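Local coordinates for McyG protein (Microcystis aeruginosa PCC 7806, PDB 4R0M) that probably activates an aromatic acid as its adenylate for transfer to a carrier domain in microcystin synthesis, here holding phenylalanyl-adenylate, at residues A26-N39 and V238-L251. Sequence-based numbering, arbitrary orientation.
Sequences ATKHNNHGITYIRN and VDLACDQIHVPMEL
Asp-243 reaches over to the start of strand 33-37 and the histidine just before it, using both carboxylate oxygens. Asp-243 OD1 takes the backbone N of Gly-33 at 3.2 Å, nearly in line with the carboxylate C-O bond, while Asp-243 OD2 accepts from ND1 of His-32, also at 3.2 Å. That second bond lies in the imidazole plane but comes down on the carboxylate from above, the two planes being 67° apart. The ring gets there because CG of His-32 sits beside its own backbone N (chi1 -54°). With an alanine at Asp-243 the Gly-33 N-H would probably lose this acceptor and the His-32 ring would be freer to turn. Beyond this clamp the strands run parallel, bonded from Gln-244 N to Gly-33 O through to Ile-37 N and His-246 O, within the mixed sheet of the adenylation domain; strand 43-47 flanks 33-37 on its other edge. On one face Ile-34 lies alongside Gln-244, CG1 3.6 Å from CG, and its CG2 meets the edge of the His-246 ring at CD2. His-246 NE2 in turn donates to a lone pair of Gln-244 OE1, 2.7 Å away and in the ring plane. On the opposite face Ile-37 CG1 touches both Ile-245 CG2 and Val-247 CG2. Before the strands, the methyl of Ala-241, the C-prime residue of the Schellman motif that closes helix 227-240, packs over a face of the His-29 ring, 3.9 Å from CB to the centroid.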
loop_
_atom_site.group_PDB
_atom_site.type_symbol
_atom_site.label_atom_id
_atom_site.label_comp_id
_atom_site.label_asym_id
_atom_site.label_seq_id
_atom_site.Cartn_x
_atom_site.Cartn_y
_atom_site.Cartn_z
ATOM N N ALA A 26 -23.380 -6.456 10.056
ATOM C CA ALA A 26 -23.435 -6.305 8.598
ATOM C C ALA A 26 -24.314 -7.344 7.900
ATOM O O ALA A 26 -24.857 -7.071 6.831
ATOM C CB ALA A 26 -22.031 -6.321 8.012
ATOM N N THR A 27 -24.450 -8.523 8.504
ATOM C CA THR A 27 -25.238 -9.620 7.925
ATOM C C THR A 27 -26.724 -9.289 7.768
ATOM O O THR A 27 -27.371 -9.765 6.833
ATOM C CB THR A 27 -25.110 -10.922 8.742
ATOM O OG1 THR A 27 -25.442 -10.666 10.111
ATOM C CG2 THR A 27 -23.700 -11.474 8.665
ATOM N N LYS A 28 -27.253 -8.476 8.683
ATOM C CA LYS A 28 -28.658 -8.050 8.656
ATOM C C LYS A 28 -29.020 -7.354 7.345
ATOM O O LYS A 28 -30.158 -7.447 6.879
ATOM C CB LYS A 28 -28.969 -7.139 9.847
ATOM C CG LYS A 28 -28.970 -7.862 11.184
ATOM C CD LYS A 28 -28.604 -6.929 12.328
ATOM C CE LYS A 28 -28.449 -7.702 13.629
ATOM N NZ LYS A 28 -27.858 -6.866 14.710
ATOM N N HIS A 29 -28.043 -6.665 6.761
ATOM C CA HIS A 29 -28.201 -6.028 5.459
ATOM C C HIS A 29 -27.911 -7.030 4.376
ATOM O O HIS A 29 -26.844 -6.997 3.754
ATOM C CB HIS A 29 -27.277 -4.819 5.337
ATOM C CG HIS A 29 -27.432 -3.815 6.455
ATOM N ND1 HIS A 29 -28.107 -2.661 6.304
ATOM C CD2 HIS A 29 -26.970 -3.832 7.772
ATOM C CE1 HIS A 29 -28.080 -1.972 7.462
ATOM N NE2 HIS A 29 -27.384 -2.690 8.360
ATOM N N ASN A 30 -28.857 -7.941 4.148
ATOM C CA ASN A 30 -28.723 -8.952 3.092
ATOM C C ASN A 30 -28.738 -8.328 1.695
ATOM O O ASN A 30 -28.584 -9.019 0.683
ATOM C CB ASN A 30 -29.789 -10.053 3.229
ATOM C CG ASN A 30 -31.168 -9.508 3.573
ATOM O OD1 ASN A 30 -31.604 -8.483 3.040
ATOM N ND2 ASN A 30 -31.868 -10.202 4.466
ATOM N N ASN A 31 -28.946 -7.019 1.700
ATOM C CA ASN A 31 -28.860 -6.203 0.519
ATOM C C ASN A 31 -27.426 -6.159 -0.043
ATOM O O ASN A 31 -27.194 -6.249 -1.222
ATOM C CB ASN A 31 -29.359 -4.745 0.779
ATOM C CG ASN A 31 -30.879 -4.592 0.984
ATOM O OD1 ASN A 31 -31.636 -5.403 0.561
ATOM N ND2 ASN A 31 -31.293 -3.497 1.495
ATOM N N HIS A 32 -26.468 -6.004 0.847
ATOM C CA HIS A 32 -25.092 -5.651 0.511
ATOM C C HIS A 32 -24.093 -6.725 0.828
ATOM O O HIS A 32 -24.397 -7.695 1.528
ATOM C CB HIS A 32 -24.710 -4.347 1.205
ATOM C CG HIS A 32 -25.666 -3.211 0.934
ATOM N ND1 HIS A 32 -25.649 -2.511 -0.214
ATOM C CD2 HIS A 32 -26.690 -2.669 1.710
ATOM C CE1 HIS A 32 -26.611 -1.567 -0.178
ATOM N NE2 HIS A 32 -27.245 -1.666 1.001
ATOM N N GLY A 33 -22.884 -6.553 0.301
ATOM C CA GLY A 33 -21.796 -7.502 0.506
ATOM C C GLY A 33 -20.618 -7.245 -0.415
ATOM O O GLY A 33 -20.376 -6.111 -0.838
ATOM N N ILE A 34 -19.893 -8.314 -0.729
ATOM C CA ILE A 34 -18.688 -8.215 -1.537
ATOM C C ILE A 34 -18.934 -8.675 -2.970
ATOM O O ILE A 34 -19.446 -9.773 -3.207
ATOM C CB ILE A 34 -17.517 -9.009 -0.915
ATOM C CG1 ILE A 34 -17.341 -8.622 0.557
ATOM C CG2 ILE A 34 -16.229 -8.766 -1.695
ATOM C CD1 ILE A 34 -16.490 -9.580 1.354
ATOM N N THR A 35 -18.577 -7.810 -3.915
ATOM C CA THR A 35 -18.553 -8.149 -5.330
ATOM C C THR A 35 -17.105 -8.401 -5.747
ATOM O O THR A 35 -16.266 -7.497 -5.682
ATOM C CB THR A 35 -19.158 -7.021 -6.192
ATOM O OG1 THR A 35 -20.489 -6.739 -5.745
ATOM C CG2 THR A 35 -19.194 -7.418 -7.667
ATOM N N TYR A 36 -16.818 -9.636 -6.148
ATOM C CA TYR A 36 -15.494 -10.002 -6.640
ATOM C C TYR A 36 -15.461 -9.929 -8.159
ATOM O O TYR A 36 -16.243 -10.605 -8.837
ATOM C CB TYR A 36 -15.121 -11.423 -6.215
ATOM C CG TYR A 36 -15.151 -11.688 -4.729
ATOM C CD1 TYR A 36 -14.070 -11.351 -3.916
ATOM C CD2 TYR A 36 -16.252 -12.311 -4.137
ATOM C CE1 TYR A 36 -14.089 -11.612 -2.554
ATOM C CE2 TYR A 36 -16.283 -12.574 -2.776
ATOM C CZ TYR A 36 -15.200 -12.224 -1.989
ATOM O OH TYR A 36 -15.230 -12.487 -0.638
ATOM N N ILE A 37 -14.563 -9.105 -8.690
ATOM C CA ILE A 37 -14.289 -9.103 -10.125
ATOM C C ILE A 37 -13.198 -10.136 -10.391
ATOM O O ILE A 37 -12.146 -10.114 -9.756
ATOM C CB ILE A 37 -13.843 -7.713 -10.641
ATOM C CG1 ILE A 37 -14.795 -6.603 -10.163
ATOM C CG2 ILE A 37 -13.700 -7.713 -12.161
ATOM C CD1 ILE A 37 -16.227 -6.707 -10.651
ATOM N N ARG A 38 -13.463 -11.055 -11.313
ATOM C CA ARG A 38 -12.476 -12.060 -11.693
ATOM C C ARG A 38 -11.569 -11.529 -12.803
ATOM O O ARG A 38 -11.834 -10.463 -13.363
ATOM C CB ARG A 38 -13.170 -13.357 -12.117
ATOM C CG ARG A 38 -13.612 -14.212 -10.942
ATOM C CD ARG A 38 -14.471 -15.394 -11.362
ATOM N NE ARG A 38 -15.821 -14.985 -11.748
ATOM C CZ ARG A 38 -16.933 -15.633 -11.409
ATOM N NH1 ARG A 38 -16.877 -16.721 -10.653
ATOM N NH2 ARG A 38 -18.111 -15.180 -11.815
ATOM N N ASN A 39 -10.503 -12.270 -13.106
ATOM C CA ASN A 39 -9.553 -11.886 -14.158
ATOM C C ASN A 39 -10.183 -11.737 -15.543
ATOM O O ASN A 39 -9.773 -10.874 -16.322
ATOM C CB ASN A 39 -8.374 -12.860 -14.212
ATOM C CG ASN A 39 -7.329 -12.571 -13.151
ATOM O OD1 ASN A 39 -6.596 -11.582 -13.233
ATOM N ND2 ASN A 39 -7.247 -13.443 -12.150
ATOM N N VAL A 238 -17.465 -3.186 5.729
ATOM C CA VAL A 238 -18.231 -4.077 6.600
ATOM C C VAL A 238 -18.834 -3.281 7.764
ATOM O O VAL A 238 -20.012 -3.441 8.083
ATOM C CB VAL A 238 -17.368 -5.248 7.122
ATOM C CG1 VAL A 238 -18.195 -6.191 7.986
ATOM C CG2 VAL A 238 -16.752 -6.015 5.962
ATOM N N ASP A 239 -18.022 -2.413 8.368
ATOM C CA ASP A 239 -18.456 -1.532 9.453
ATOM C C ASP A 239 -19.622 -0.644 9.026
ATOM O O ASP A 239 -20.559 -0.427 9.792
ATOM C CB ASP A 239 -17.281 -0.674 9.938
ATOM C CG ASP A 239 -17.531 -0.039 11.300
ATOM O OD1 ASP A 239 -18.348 -0.573 12.082
ATOM O OD2 ASP A 239 -16.895 0.994 11.594
ATOM N N LEU A 240 -19.554 -0.141 7.796
ATOM C CA LEU A 240 -20.625 0.658 7.212
ATOM C C LEU A 240 -21.781 -0.202 6.711
ATOM O O LEU A 240 -22.890 0.299 6.522
ATOM C CB LEU A 240 -20.085 1.496 6.048
ATOM C CG LEU A 240 -19.224 2.722 6.353
ATOM C CD1 LEU A 240 -18.452 3.132 5.108
ATOM C CD2 LEU A 240 -20.071 3.878 6.874
ATOM N N ALA A 241 -21.512 -1.493 6.505
ATOM C CA ALA A 241 -22.447 -2.424 5.858
ATOM C C ALA A 241 -22.773 -1.998 4.419
ATOM O O ALA A 241 -23.874 -2.244 3.916
ATOM C CB ALA A 241 -23.718 -2.600 6.686
ATOM N N CYS A 242 -21.804 -1.364 3.762
ATOM C CA CYS A 242 -21.978 -0.895 2.390
ATOM C C CYS A 242 -21.420 -1.905 1.391
ATOM O O CYS A 242 -20.740 -2.855 1.778
ATOM C CB CYS A 242 -21.315 0.473 2.203
ATOM S SG CYS A 242 -19.509 0.452 2.104
ATOM N N ASP A 243 -21.716 -1.700 0.111
ATOM C CA ASP A 243 -21.170 -2.541 -0.949
ATOM C C ASP A 243 -19.669 -2.316 -1.127
ATOM O O ASP A 243 -19.201 -1.172 -1.138
ATOM C CB ASP A 243 -21.897 -2.287 -2.272
ATOM C CG ASP A 243 -23.183 -3.084 -2.399
ATOM O OD1 ASP A 243 -23.240 -4.229 -1.901
ATOM O OD2 ASP A 243 -24.138 -2.567 -3.016
ATOM N N GLN A 244 -18.925 -3.413 -1.243
ATOM C CA GLN A 244 -17.489 -3.346 -1.528
ATOM C C GLN A 244 -17.097 -4.223 -2.716
ATOM O O GLN A 244 -17.593 -5.342 -2.876
ATOM C CB GLN A 244 -16.636 -3.665 -0.287
ATOM C CG GLN A 244 -16.745 -5.084 0.252
ATOM C CD GLN A 244 -15.809 -5.327 1.422
ATOM O OE1 GLN A 244 -14.626 -5.628 1.241
ATOM N NE2 GLN A 244 -16.340 -5.210 2.635
ATOM N N ILE A 245 -16.206 -3.691 -3.545
ATOM C CA ILE A 245 -15.761 -4.366 -4.759
ATOM C C ILE A 245 -14.250 -4.577 -4.707
ATOM O O ILE A 245 -13.505 -3.685 -4.292
ATOM C CB ILE A 245 -16.147 -3.565 -6.022
ATOM C CG1 ILE A 245 -17.629 -3.172 -5.971
ATOM C CG2 ILE A 245 -15.855 -4.369 -7.283
ATOM C CD1 ILE A 245 -17.989 -1.983 -6.834
ATOM N N HIS A 246 -13.812 -5.765 -5.118
ATOM C CA HIS A 246 -12.393 -6.094 -5.166
ATOM C C HIS A 246 -11.987 -6.625 -6.511
ATOM O O HIS A 246 -12.529 -7.624 -6.995
ATOM C CB HIS A 246 -12.025 -7.057 -4.046
ATOM C CG HIS A 246 -12.118 -6.441 -2.674
ATOM N ND1 HIS A 246 -11.125 -5.701 -2.145
ATOM C CD2 HIS A 246 -13.145 -6.453 -1.731
ATOM C CE1 HIS A 246 -11.488 -5.273 -0.924
ATOM N NE2 HIS A 246 -12.726 -5.732 -0.673
ATOM N N VAL A 247 -11.026 -5.936 -7.121
ATOM C CA VAL A 247 -10.531 -6.252 -8.460
ATOM C C VAL A 247 -9.061 -6.655 -8.347
ATOM O O VAL A 247 -8.315 -6.026 -7.594
ATOM C CB VAL A 247 -10.649 -5.025 -9.397
ATOM C CG1 VAL A 247 -10.515 -5.434 -10.859
ATOM C CG2 VAL A 247 -11.967 -4.293 -9.176
ATOM N N PRO A 248 -8.634 -7.706 -9.081
ATOM C CA PRO A 248 -7.208 -8.058 -9.071
ATOM C C PRO A 248 -6.380 -6.968 -9.753
ATOM O O PRO A 248 -6.795 -6.436 -10.786
ATOM C CB PRO A 248 -7.149 -9.364 -9.879
ATOM C CG PRO A 248 -8.563 -9.836 -10.001
ATOM C CD PRO A 248 -9.408 -8.601 -9.960
HETATM N N MSE A 249 -5.230 -6.642 -9.165
HETATM C CA MSE A 249 -4.401 -5.516 -9.615
HETATM C C MSE A 249 -3.999 -5.636 -11.060
HETATM O O MSE A 249 -4.024 -4.648 -11.795
HETATM C CB MSE A 249 -3.158 -5.396 -8.734
HETATM C CG MSE A 249 -2.408 -4.095 -9.013
HETATM SE SE MSE A 249 -0.892 -3.853 -7.778
HETATM C CE MSE A 249 0.047 -5.562 -8.070
ATOM N N GLU A 250 -3.635 -6.847 -11.479
ATOM C CA GLU A 250 -3.162 -7.087 -12.842
ATOM C C GLU A 250 -4.191 -6.722 -13.920
ATOM O O GLU A 250 -3.817 -6.318 -15.020
ATOM C CB GLU A 250 -2.657 -8.530 -13.013
ATOM C CG GLU A 250 -3.712 -9.621 -12.842
ATOM C CD GLU A 250 -3.810 -10.168 -11.424
ATOM O OE1 GLU A 250 -4.114 -11.374 -11.289
ATOM O OE2 GLU A 250 -3.592 -9.412 -10.447
ATOM N N LEU A 251 -5.477 -6.849 -13.596
ATOM C CA LEU A 251 -6.549 -6.488 -14.525
ATOM C C LEU A 251 -6.524 -4.995 -14.867
ATOM O O LEU A 251 -6.695 -4.618 -16.027
ATOM C CB LEU A 251 -7.916 -6.896 -13.964
ATOM C CG LEU A 251 -9.143 -6.764 -14.878
ATOM C CD1 LEU A 251 -10.134 -7.886 -14.607
ATOM C CD2 LEU A 251 -9.821 -5.406 -14.743
#